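Local coordinates for protein sugar kinase (Agrobacterium tumefaciens, PDB 2RBC) that probably transfers phosphate from ATP to a sugar or related small molecule, as a putative ribokinase-like member of the pfkB family of carbohydrate kinases, at residues R100-E104 and S105-T109; P168-A171 and L172-T176; I207-S210 and E211-T215; V241-G244 and P245-C248; G315-R319 and E320-E324. All coordinates share one frame; numbering follows the deposited sequence. Where two conformers were deposited one is given.

Interaction 1. Residues R100-E104 and S105-T109; sequences RDLSE and SGIDT
Leu102 O is gripped by two backbone N-H groups from opposite faces of its carbonyl plane. Ser105 N lies 3.1 Å from Leu102 O, well above that plane, and Ile107 N comes to within 3.2 Å of Leu102 O with a straighter bond (156° at the hydrogen). On the preceding carbonyl, Ser105 OG donates to Asp101 O at 2.7 Å. Its chi1 of -63° sets OG beside its own backbone N and turns it back over the last turn of the helix, where Arg313 NH2 also bonds to it. The carboxylate of Asp101 is held by Ala65 N. Together with a weak bond from Gly106 N to Ser103 O, the Ile107 bond makes a Schellman motif that ends helix 93-104, and Gly106, at positive phi, is its C-prime residue. The chain then enters strand 107-108, completing a beta-alpha-beta unit that began with strand 82-90. On the buried side, Leu102 CD2 meets Ile107 CD1 at 3.8 Å, the two side chains crossing obliquely and both touching Leu85. Beyond the short strand, Thr109 CG2 comes back to 3.8 Å from Leu102 CB. A water donates to both Ser103 O and Ile107 O, and Ser103 CA makes a CA-H...O contact of 3.3 Å with Ile107 O.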
loop_
_atom_site.group_PDB
_atom_site.type_symbol
_atom_site.label_atom_id
_atom_site.label_comp_id
_atom_site.label_asym_id
_atom_site.label_seq_id
_atom_site.Cartn_x
_atom_site.Cartn_y
_atom_site.Cartn_z
ATOM N N ARG A 100 -4.368 11.007 12.251
ATOM C CA ARG A 100 -4.485 12.318 11.644
ATOM C C ARG A 100 -5.630 12.393 10.655
ATOM O O ARG A 100 -6.410 13.335 10.695
ATOM C CB ARG A 100 -3.154 12.736 11.016
ATOM C CG ARG A 100 -3.235 13.938 10.101
ATOM C CD ARG A 100 -1.859 14.445 9.782
ATOM N NE ARG A 100 -1.800 14.991 8.433
ATOM C CZ ARG A 100 -0.689 15.461 7.835
ATOM N NH1 ARG A 100 -0.761 15.913 6.578
ATOM N NH2 ARG A 100 0.493 15.484 8.465
ATOM N N ASP A 101 -5.757 11.402 9.793
ATOM C CA ASP A 101 -6.829 11.405 8.806
ATOM C C ASP A 101 -8.201 11.361 9.501
ATOM O O ASP A 101 -9.103 12.172 9.219
ATOM C CB ASP A 101 -6.647 10.228 7.821
ATOM C CG ASP A 101 -7.724 10.208 6.690
ATOM O OD1 ASP A 101 -8.481 11.188 6.525
ATOM O OD2 ASP A 101 -7.851 9.225 5.957
ATOM N N LEU A 102 -8.357 10.418 10.423
ATOM C CA LEU A 102 -9.635 10.287 11.112
ATOM C C LEU A 102 -10.024 11.571 11.887
ATOM O O LEU A 102 -11.147 12.040 11.777
ATOM C CB LEU A 102 -9.647 9.021 11.975
ATOM C CG LEU A 102 -9.578 7.690 11.181
ATOM C CD1 LEU A 102 -9.500 6.511 12.118
ATOM C CD2 LEU A 102 -10.748 7.519 10.162
ATOM N N SER A 103 -9.112 12.191 12.629
ATOM C CA SER A 103 -9.515 13.424 13.304
ATOM C C SER A 103 -9.722 14.596 12.362
ATOM O O SER A 103 -10.543 15.441 12.644
ATOM C CB SER A 103 -8.569 13.823 14.411
ATOM O OG SER A 103 -7.293 13.508 14.021
ATOM N N GLU A 104 -8.970 14.676 11.269
ATOM C CA GLU A 104 -9.256 15.685 10.261
ATOM C C GLU A 104 -10.578 15.427 9.523
ATOM O O GLU A 104 -11.119 16.327 8.913
ATOM C CB GLU A 104 -8.084 15.802 9.280
ATOM C CG GLU A 104 -6.871 16.420 9.937
ATOM C CD GLU A 104 -5.667 16.517 8.994
ATOM O OE1 GLU A 104 -5.790 16.101 7.812
ATOM O OE2 GLU A 104 -4.604 17.026 9.433
ATOM N N SER A 105 -11.099 14.206 9.607
ATOM C CA SER A 105 -12.350 13.814 8.945
ATOM C C SER A 105 -13.571 14.017 9.871
ATOM O O SER A 105 -14.675 13.582 9.561
ATOM C CB SER A 105 -12.264 12.363 8.520
ATOM O OG SER A 105 -11.227 12.173 7.554
ATOM N N GLY A 106 -13.350 14.627 11.024
ATOM C CA GLY A 106 -14.416 14.992 11.930
ATOM C C GLY A 106 -14.707 14.025 13.045
ATOM O O GLY A 106 -15.713 14.189 13.735
ATOM N N ILE A 107 -13.829 13.051 13.270
ATOM C CA ILE A 107 -14.030 12.031 14.297
ATOM C C ILE A 107 -13.155 12.375 15.532
ATOM O O ILE A 107 -11.979 12.703 15.376
ATOM C CB ILE A 107 -13.652 10.636 13.737
ATOM C CG1 ILE A 107 -14.541 10.226 12.542
ATOM C CG2 ILE A 107 -13.744 9.533 14.816
ATOM C CD1 ILE A 107 -13.843 9.207 11.585
ATOM N N ASP A 108 -13.731 12.343 16.738
ATOM C CA ASP A 108 -12.946 12.417 17.971
ATOM C C ASP A 108 -12.150 11.131 18.166
ATOM O O ASP A 108 -12.714 10.077 18.457
ATOM C CB ASP A 108 -13.862 12.622 19.174
ATOM C CG ASP A 108 -13.101 12.834 20.458
ATOM O OD1 ASP A 108 -11.917 12.448 20.571
ATOM O OD2 ASP A 108 -13.712 13.424 21.356
ATOM N N THR A 109 -10.840 11.249 18.019
ATOM C CA THR A 109 -9.900 10.135 18.137
ATOM C C THR A 109 -9.188 10.116 19.482
ATOM O O THR A 109 -8.261 9.343 19.698
ATOM C CB THR A 109 -8.846 10.237 17.039
ATOM O OG1 THR A 109 -8.221 11.521 17.134
ATOM C CG2 THR A 109 -9.485 10.027 15.668
HETATM O O HOH W 1 -11.368 15.347 15.602
#

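Interaction 2. Residues P168-A171 and L172-T176; sequences PELA and LDVLT
Leu170 lays its CD1 methyl against CG2 of Val174, one turn farther along, at 3.9 Å. With CG anti to the backbone N (chi1 -179°) and a bend at chi2 of 54°, the Leu170 branch leans forward along the helix to meet that methyl. Val174 CG2 also lies over the backbone, 3.5 Å from Leu170 O, the oxygen that accepts from Val174 N at 2.9 Å. Both residues belong to the first turns of helix 168-180, the crossover helix between parallel strands 160-163 and 185-189 of a beta-alpha-beta unit in the main sheet. Their apolar side faces that sheet: Leu170 rests on Val35, and Val174 on Leu33, Val161 and Val163. Ala171 and Leu175 also touch Val163, and Leu175 CG packs 3.4 Å from Ala171 O. Bonds from i+4 back to i hold the backbone, among them Leu172 N to Pro168 O and a nearly straight one from Leu175 N to Ala171 O (169°). Toward solvent, Thr176 OG1 donates to Leu172 O at 2.8 Å, joining Thr176 N on that oxygen from the opposite face of its plane. A water lies 2.7 Å from Glu169 O and may also reach Asp173 OD1, weakly.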
loop_
_atom_site.group_PDB
_atom_site.type_symbol
_atom_site.label_atom_id
_atom_site.label_comp_id
_atom_site.label_asym_id
_atom_site.label_seq_id
_atom_site.Cartn_x
_atom_site.Cartn_y
_atom_site.Cartn_z
ATOM N N PRO A 168 -13.465 -7.867 19.649
ATOM C CA PRO A 168 -14.619 -8.468 20.337
ATOM C C PRO A 168 -14.664 -8.311 21.835
ATOM O O PRO A 168 -15.750 -8.131 22.403
ATOM C CB PRO A 168 -14.488 -9.961 20.012
ATOM C CG PRO A 168 -13.584 -10.062 18.933
ATOM C CD PRO A 168 -12.702 -8.869 18.910
ATOM N N GLU A 169 -13.525 -8.371 22.505
ATOM C CA GLU A 169 -13.570 -8.258 23.959
ATOM C C GLU A 169 -13.911 -6.832 24.417
ATOM O O GLU A 169 -14.611 -6.651 25.418
ATOM C CB GLU A 169 -12.280 -8.768 24.581
ATOM C CG GLU A 169 -11.992 -10.244 24.289
ATOM C CD GLU A 169 -13.105 -11.202 24.720
ATOM O OE1 GLU A 169 -13.396 -12.133 23.939
ATOM O OE2 GLU A 169 -13.695 -11.032 25.824
ATOM N N LEU A 170 -13.447 -5.819 23.691
ATOM C CA LEU A 170 -13.879 -4.449 23.981
ATOM C C LEU A 170 -15.346 -4.241 23.555
ATOM O O LEU A 170 -16.138 -3.652 24.294
ATOM C CB LEU A 170 -12.959 -3.421 23.324
ATOM C CG LEU A 170 -13.305 -1.931 23.594
ATOM C CD1 LEU A 170 -13.434 -1.551 25.117
ATOM C CD2 LEU A 170 -12.282 -1.065 22.893
ATOM N N ALA A 171 -15.689 -4.754 22.373
ATOM C CA ALA A 171 -17.047 -4.648 21.820
ATOM C C ALA A 171 -18.095 -5.210 22.791
ATOM O O ALA A 171 -19.123 -4.587 23.019
ATOM C CB ALA A 171 -17.128 -5.355 20.504
ATOM N N LEU A 172 -17.800 -6.370 23.381
ATOM C CA LEU A 172 -18.691 -6.987 24.356
ATOM C C LEU A 172 -18.940 -6.069 25.530
ATOM O O LEU A 172 -20.070 -5.889 25.975
ATOM C CB LEU A 172 -18.098 -8.305 24.855
ATOM C CG LEU A 172 -18.966 -9.124 25.809
ATOM C CD1 LEU A 172 -20.351 -9.428 25.216
ATOM C CD2 LEU A 172 -18.242 -10.423 26.177
ATOM N N ASP A 173 -17.880 -5.465 26.022
ATOM C CA ASP A 173 -17.981 -4.578 27.174
ATOM C C ASP A 173 -18.754 -3.324 26.862
ATOM O O ASP A 173 -19.563 -2.856 27.682
ATOM C CB ASP A 173 -16.608 -4.125 27.613
ATOM C CG ASP A 173 -15.928 -5.096 28.526
ATOM O OD1 ASP A 173 -16.562 -6.104 28.953
ATOM O OD2 ASP A 173 -14.730 -4.833 28.824
ATOM N N VAL A 174 -18.486 -2.743 25.697
ATOM C CA VAL A 174 -19.171 -1.505 25.310
ATOM C C VAL A 174 -20.697 -1.743 25.137
ATOM O O VAL A 174 -21.541 -0.939 25.591
ATOM C CB VAL A 174 -18.531 -0.887 24.042
ATOM C CG1 VAL A 174 -19.438 0.217 23.497
ATOM C CG2 VAL A 174 -17.072 -0.330 24.366
ATOM N N LEU A 175 -21.046 -2.848 24.482
ATOM C CA LEU A 175 -22.447 -3.199 24.320
ATOM C C LEU A 175 -23.134 -3.399 25.674
ATOM O O LEU A 175 -24.212 -2.889 25.893
ATOM C CB LEU A 175 -22.660 -4.453 23.451
ATOM C CG LEU A 175 -22.305 -4.346 21.969
ATOM C CD1 LEU A 175 -22.365 -5.756 21.294
ATOM C CD2 LEU A 175 -23.196 -3.336 21.238
ATOM N N THR A 176 -22.501 -4.173 26.551
ATOM C CA THR A 176 -23.049 -4.470 27.867
ATOM C C THR A 176 -23.299 -3.228 28.693
ATOM O O THR A 176 -24.406 -3.044 29.250
ATOM C CB THR A 176 -22.143 -5.433 28.625
ATOM O OG1 THR A 176 -22.028 -6.626 27.848
ATOM C CG2 THR A 176 -22.738 -5.784 30.044
HETATM O O HOH W 2 -15.103 -8.462 27.411
#

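Interaction 3. Residues I207-S210 and E211-T215; sequences IVFS and EPAAT
Ser210 is the N-cap of helix 211-218, where strand 206-210 of the main sheet leads into the helix, the axes of the two short segments standing 95° apart. Two hydrogen bonds make the junction. Ser210 OG accepts from Ala213 N at 3.3 Å, and its chi1 of 60°, which sets OG between the backbone N and the carbonyl carbon, brings it over the first turn to do so. The same hydroxyl is bonded to Asp190 OD1, so one side chain both caps the helix and ties it to the chain that follows strand 185-189. Ser210 O takes Ala214 N at 3.1 Å, with the N-H pointing almost straight at the oxygen (173°). Within the first helical turn, Thr215 OG1 donates to Glu211 O at 2.6 Å, from well above the carbonyl plane. The apolar contacts lie beside the cap. Phe209 CB lies 4.0 Å from Ala214 CB, while the Phe209 ring approaches the Ala213 methyl more loosely. Ile207 CG2 covers the centre of one face of that ring, and Leu230 and Ile239 touch Phe209 as well. Pro212 CD sits 3.6 Å from Ser210 OG, its ring lying alongside the cap.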
loop_
_atom_site.group_PDB
_atom_site.type_symbol
_atom_site.label_atom_id
_atom_site.label_comp_id
_atom_site.label_asym_id
_atom_site.label_seq_id
_atom_site.Cartn_x
_atom_site.Cartn_y
_atom_site.Cartn_z
ATOM N N ILE A 207 -29.131 -5.323 16.226
ATOM C CA ILE A 207 -28.076 -5.902 15.376
ATOM C C ILE A 207 -28.416 -5.707 13.906
ATOM O O ILE A 207 -29.553 -5.952 13.499
ATOM C CB ILE A 207 -27.878 -7.416 15.616
ATOM C CG1 ILE A 207 -27.742 -7.774 17.101
ATOM C CG2 ILE A 207 -26.706 -7.937 14.775
ATOM C CD1 ILE A 207 -27.789 -9.298 17.393
ATOM N N VAL A 208 -27.438 -5.251 13.116
ATOM C CA VAL A 208 -27.616 -5.151 11.675
ATOM C C VAL A 208 -26.588 -6.083 11.112
ATOM O O VAL A 208 -25.397 -5.794 11.177
ATOM C CB VAL A 208 -27.408 -3.736 11.108
ATOM C CG1 VAL A 208 -27.682 -3.730 9.593
ATOM C CG2 VAL A 208 -28.233 -2.697 11.899
ATOM N N PHE A 209 -27.058 -7.237 10.635
ATOM C CA PHE A 209 -26.195 -8.233 10.004
ATOM C C PHE A 209 -26.057 -7.943 8.495
ATOM O O PHE A 209 -27.007 -7.489 7.852
ATOM C CB PHE A 209 -26.795 -9.656 10.116
ATOM C CG PHE A 209 -26.866 -10.206 11.513
ATOM C CD1 PHE A 209 -25.721 -10.729 12.138
ATOM C CD2 PHE A 209 -28.101 -10.300 12.179
ATOM C CE1 PHE A 209 -25.807 -11.302 13.413
ATOM C CE2 PHE A 209 -28.208 -10.850 13.454
ATOM C CZ PHE A 209 -27.062 -11.351 14.087
ATOM N N SER A 210 -24.876 -8.237 7.934
ATOM C CA SER A 210 -24.696 -8.246 6.496
ATOM C C SER A 210 -25.253 -9.574 6.035
ATOM O O SER A 210 -25.333 -10.531 6.817
ATOM C CB SER A 210 -23.201 -8.177 6.145
ATOM O OG SER A 210 -22.532 -9.287 6.705
ATOM N N GLU A 211 -25.630 -9.660 4.770
ATOM C CA GLU A 211 -26.109 -10.935 4.260
ATOM C C GLU A 211 -25.139 -12.143 4.493
ATOM O O GLU A 211 -25.535 -13.219 4.973
ATOM C CB GLU A 211 -26.482 -10.772 2.788
ATOM C CG GLU A 211 -26.849 -12.083 2.149
ATOM C CD GLU A 211 -27.532 -11.899 0.805
ATOM O OE1 GLU A 211 -27.664 -10.750 0.329
ATOM O OE2 GLU A 211 -27.932 -12.943 0.246
ATOM N N PRO A 212 -23.863 -11.983 4.156
ATOM C CA PRO A 212 -22.946 -13.078 4.429
ATOM C C PRO A 212 -22.838 -13.498 5.892
ATOM O O PRO A 212 -22.716 -14.688 6.182
ATOM C CB PRO A 212 -21.601 -12.542 3.947
ATOM C CG PRO A 212 -21.876 -11.394 3.158
ATOM C CD PRO A 212 -23.193 -10.847 3.515
ATOM N N ALA A 213 -22.887 -12.551 6.828
ATOM C CA ALA A 213 -22.798 -12.914 8.250
ATOM C C ALA A 213 -24.040 -13.712 8.686
ATOM O O ALA A 213 -23.941 -14.756 9.349
ATOM C CB ALA A 213 -22.664 -11.631 9.101
ATOM N N ALA A 214 -25.211 -13.218 8.281
ATOM C CA ALA A 214 -26.472 -13.865 8.602
ATOM C C ALA A 214 -26.567 -15.255 7.984
ATOM O O ALA A 214 -27.111 -16.175 8.608
ATOM C CB ALA A 214 -27.618 -13.003 8.162
ATOM N N THR A 215 -26.030 -15.397 6.772
ATOM C CA THR A 215 -25.973 -16.687 6.077
ATOM C C THR A 215 -25.175 -17.674 6.904
ATOM O O THR A 215 -25.587 -18.799 7.108
ATOM C CB THR A 215 -25.317 -16.519 4.688
ATOM O OG1 THR A 215 -26.044 -15.529 3.923
ATOM C CG2 THR A 215 -25.275 -17.817 3.955
#

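Interaction 4. Residues V241-G244 and P245-C248; sequences VTAG and PAGC
Cys248 reaches back across the turn toward Thr242: its CB is 4.1 Å from Val241 O, and its SG, anti to the backbone N (chi1 177°), ends 3.8 Å from Val241 O and 4.2 Å from Thr242 CG2. The contact of sulfur and methyl is loose van der Waals packing, and Phe278 of helix 274-287 touches both residues. On the main chain, Cys248 CA makes a CA-H...O contact with Val241 O. Thr242 and Cys248 are an antiparallel, non-hydrogen-bonded pair with both side chains on the same face of the sheet; they are the pair next to the loop of a beta hairpin that joins strand 238-242 to strand 248-251. The hairpin closes through backbone bonds. Ala243 N donates to Gly247 O at 2.8 Å, nearly along the C=O axis, although the hydrogen itself is bent off line (142°). Within the loop, Ala246 N donates to Ala243 O at 3.0 Å and Gly247 N to Gly244 O at 3.1 Å, each from above the carbonyl plane, so two successive tight turns overlap around Pro245. The methyls of Ala243 and Ala246 meet at 3.8 Å between their CB atoms. Gly244 and Gly247 both take positive phi, and a side chain on Gly247 would run into the carbonyl oxygen of Ala246. Pro245 O is bonded to Gln265 NE2, Thr242 OG1 weakly to Phe209 O, and a 1,2-ethanediol, probably from the crystallisation liquor, lies beside Gly244. Because the hydrogen bonds between the two segments are all main-chain to main-chain, the shape of this turn rests largely on its backbone and glycines.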
loop_
_atom_site.group_PDB
_atom_site.type_symbol
_atom_site.label_atom_id
_atom_site.label_comp_id
_atom_site.label_asym_id
_atom_site.label_seq_id
_atom_site.Cartn_x
_atom_site.Cartn_y
_atom_site.Cartn_z
ATOM N N VAL A 241 -31.250 -7.521 8.570
ATOM C CA VAL A 241 -30.259 -8.068 7.655
ATOM C C VAL A 241 -30.287 -7.206 6.409
ATOM O O VAL A 241 -31.364 -7.033 5.800
ATOM C CB VAL A 241 -30.513 -9.544 7.299
ATOM C CG1 VAL A 241 -29.359 -10.075 6.406
ATOM C CG2 VAL A 241 -30.650 -10.425 8.573
ATOM N N THR A 242 -29.129 -6.639 6.048
ATOM C CA THR A 242 -29.025 -5.825 4.813
ATOM C C THR A 242 -28.633 -6.718 3.648
ATOM O O THR A 242 -27.922 -7.713 3.836
ATOM C CB THR A 242 -28.027 -4.689 4.950
ATOM O OG1 THR A 242 -26.730 -5.244 5.232
ATOM C CG2 THR A 242 -28.455 -3.740 6.070
ATOM N N ALA A 243 -29.124 -6.369 2.452
ATOM C CA ALA A 243 -28.886 -7.143 1.227
ATOM C C ALA A 243 -28.476 -6.233 0.062
ATOM O O ALA A 243 -28.778 -6.512 -1.092
ATOM C CB ALA A 243 -30.139 -8.006 0.867
ATOM N N GLY A 244 -27.776 -5.137 0.373
ATOM C CA GLY A 244 -27.382 -4.138 -0.625
ATOM C C GLY A 244 -28.521 -3.625 -1.476
ATOM O O GLY A 244 -29.546 -3.170 -0.976
ATOM N N PRO A 245 -28.373 -3.725 -2.794
ATOM C CA PRO A 245 -29.448 -3.199 -3.651
ATOM C C PRO A 245 -30.760 -3.933 -3.524
ATOM O O PRO A 245 -31.771 -3.421 -4.006
ATOM C CB PRO A 245 -28.896 -3.349 -5.061
ATOM C CG PRO A 245 -27.738 -4.261 -4.954
ATOM C CD PRO A 245 -27.269 -4.321 -3.553
ATOM N N ALA A 246 -30.760 -5.098 -2.869
ATOM C CA ALA A 246 -31.971 -5.899 -2.661
ATOM C C ALA A 246 -32.811 -5.463 -1.432
ATOM O O ALA A 246 -33.939 -5.964 -1.215
ATOM C CB ALA A 246 -31.634 -7.405 -2.613
ATOM N N GLY A 247 -32.285 -4.510 -0.658
ATOM C CA GLY A 247 -33.041 -3.881 0.407
ATOM C C GLY A 247 -32.618 -4.399 1.773
ATOM O O GLY A 247 -31.512 -4.895 1.965
ATOM N N CYS A 248 -33.537 -4.303 2.713
ATOM C CA CYS A 248 -33.276 -4.597 4.129
ATOM C C CYS A 248 -34.534 -5.201 4.768
ATOM O O CYS A 248 -35.621 -4.650 4.644
ATOM C CB CYS A 248 -32.875 -3.315 4.826
ATOM S SG CYS A 248 -32.601 -3.519 6.569
#

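Interaction 5. Residues G315-R319 and E320-E324; sequences GAPTR and EETEE
A capping box opens helix 319-330, with Thr318 at the N-cap and Glu321 three residues on. Glu321 N donates to Thr318 OG1 at 3.0 Å, and in return Thr318 N donates to Glu321 OE1 at 3.2 Å, meeting it from above the carboxylate plane. The chi1 of Thr318 (77°) puts OG1 between its backbone N and carbonyl carbon, facing the first turn, while Glu321 is extended beyond CG and runs back past that hydroxyl to the N-H. The negative Glu321 carboxylate beside the helix start would probably interact favourably with the helix dipole. A sulfate ion, probably from the crystallisation liquor, lies about 4 Å from the Thr318 side chain. Thr318 O is doubly held: Thr322 N and Thr322 OG1 reach it from opposite faces of its plane, the hydroxyl at 2.9 Å. Pro317 CG packs against that same Thr322 OG1, and the proline also rests on Leu305 of helix 292-307. One residue farther along, Arg319 NE and Glu323 OE2 form a salt bridge of 2.9 Å, the N-H aimed fairly well (158°). OE2 is met on its anti side, and the guanidinium and carboxylate planes are nearly coplanar, 20° apart. Arg319 has further partners, Glu288 in a salt bridge through NH2 and Met79 O through NH1, which fix the rotation of its guanidinium and tie the helix start to neighbouring parts of the fold. A water lying in the guanidinium plane accepts from Arg319 NH2 at 3.0 Å and donates to Glu323 OE2 at 2.6 Å.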
loop_
_atom_site.group_PDB
_atom_site.type_symbol
_atom_site.label_atom_id
_atom_site.label_comp_id
_atom_site.label_asym_id
_atom_site.label_seq_id
_atom_site.Cartn_x
_atom_site.Cartn_y
_atom_site.Cartn_z
ATOM N N GLY A 315 -17.282 8.934 -0.277
ATOM C CA GLY A 315 -18.601 9.341 -0.765
ATOM C C GLY A 315 -19.713 9.503 0.256
ATOM O O GLY A 315 -20.864 9.713 -0.146
ATOM N N ALA A 316 -19.421 9.342 1.550
ATOM C CA ALA A 316 -20.470 9.419 2.575
ATOM C C ALA A 316 -21.168 10.777 2.416
ATOM O O ALA A 316 -20.512 11.800 2.432
ATOM C CB ALA A 316 -19.891 9.258 3.971
ATOM N N PRO A 317 -22.491 10.780 2.195
ATOM C CA PRO A 317 -23.186 12.075 2.022
ATOM C C PRO A 317 -23.448 12.853 3.300
ATOM O O PRO A 317 -23.412 12.304 4.401
ATOM C CB PRO A 317 -24.522 11.660 1.408
ATOM C CG PRO A 317 -24.789 10.360 1.984
ATOM C CD PRO A 317 -23.431 9.659 2.046
ATOM N N THR A 318 -23.735 14.130 3.116
ATOM C CA THR A 318 -24.248 14.977 4.156
ATOM C C THR A 318 -25.664 14.570 4.514
ATOM O O THR A 318 -26.324 13.838 3.759
ATOM C CB THR A 318 -24.184 16.468 3.770
ATOM O OG1 THR A 318 -25.239 16.804 2.852
ATOM C CG2 THR A 318 -22.801 16.809 3.198
ATOM N N ARG A 319 -26.120 15.043 5.682
ATOM C CA ARG A 319 -27.458 14.771 6.134
ATOM C C ARG A 319 -28.473 15.374 5.140
ATOM O O ARG A 319 -29.455 14.729 4.756
ATOM C CB ARG A 319 -27.658 15.365 7.528
ATOM C CG ARG A 319 -28.976 15.096 8.183
ATOM C CD ARG A 319 -29.287 13.589 8.240
ATOM N NE ARG A 319 -30.515 13.279 8.978
ATOM C CZ ARG A 319 -30.543 12.986 10.277
ATOM N NH1 ARG A 319 -29.423 12.986 10.995
ATOM N NH2 ARG A 319 -31.691 12.687 10.862
ATOM N N GLU A 320 -28.177 16.604 4.733
ATOM C CA GLU A 320 -28.967 17.365 3.776
ATOM C C GLU A 320 -29.111 16.632 2.428
ATOM O O GLU A 320 -30.214 16.473 1.905
ATOM C CB GLU A 320 -28.317 18.731 3.570
ATOM C CG GLU A 320 -28.322 19.655 4.819
ATOM C CD GLU A 320 -27.446 19.154 5.988
ATOM O OE1 GLU A 320 -26.388 18.491 5.735
ATOM O OE2 GLU A 320 -27.859 19.423 7.159
ATOM N N GLU A 321 -27.994 16.155 1.895
ATOM C CA GLU A 321 -27.981 15.396 0.626
ATOM C C GLU A 321 -28.839 14.153 0.720
ATOM O O GLU A 321 -29.606 13.859 -0.206
ATOM C CB GLU A 321 -26.567 15.005 0.185
ATOM C CG GLU A 321 -25.778 16.165 -0.318
ATOM C CD GLU A 321 -24.305 15.920 -0.448
ATOM O OE1 GLU A 321 -23.752 14.871 0.006
ATOM O OE2 GLU A 321 -23.670 16.829 -1.026
ATOM N N THR A 322 -28.720 13.435 1.844
ATOM C CA THR A 322 -29.532 12.236 2.107
ATOM C C THR A 322 -31.031 12.569 2.238
ATOM O O THR A 322 -31.888 11.908 1.613
ATOM C CB THR A 322 -29.025 11.447 3.361
ATOM O OG1 THR A 322 -27.585 11.281 3.317
ATOM C CG2 THR A 322 -29.706 10.036 3.446
ATOM N N GLU A 323 -31.355 13.621 2.998
ATOM C CA GLU A 323 -32.754 14.003 3.189
ATOM C C GLU A 323 -33.412 14.372 1.862
ATOM O O GLU A 323 -34.560 13.991 1.601
ATOM C CB GLU A 323 -32.927 15.182 4.160
ATOM C CG GLU A 323 -32.441 15.017 5.614
ATOM C CD GLU A 323 -33.338 14.227 6.487
ATOM O OE1 GLU A 323 -34.429 13.809 5.993
ATOM O OE2 GLU A 323 -32.951 14.005 7.681
ATOM N N GLU A 324 -32.709 15.130 1.025
ATOM C CA GLU A 324 -33.273 15.545 -0.246
ATOM C C GLU A 324 -33.404 14.360 -1.195
ATOM O O GLU A 324 -34.407 14.214 -1.844
ATOM C CB GLU A 324 -32.454 16.672 -0.867
ATOM C CG GLU A 324 -32.895 17.148 -2.244
ATOM C CD GLU A 324 -34.329 17.632 -2.314
ATOM O OE1 GLU A 324 -34.912 18.024 -1.281
ATOM O OE2 GLU A 324 -34.899 17.628 -3.422
HETATM O O HOH W 3 -24.792 17.453 7.552
HETATM O O HOH W 4 -34.239 12.517 9.372
#

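The five contacts follow one another along the chain without overlap, each within a continuous piece of backbone, and mark in turn a helix end, a helix interior, a helix start, a hairpin and a second helix start. Interactions 1, 3 and 4 reach the same main sheet, while the helix of interaction 2 packs on it. Interactions 3 and 4 are neighbours, with centres 10 Å apart: parallel strands 206-210 and 238-242 lie side by side, Phe209 O is probably hydrogen-bonded to Thr242 N, and Glu211 packs on Ala243. Interaction 1 lies across the chain's centre from both, its centre about 28 Å from that of interaction 3. Interactions 2 and 5 are also on opposite sides, centres 30 Å apart. The alpha/beta fold they sample is consistent with a pfkB-family kinase.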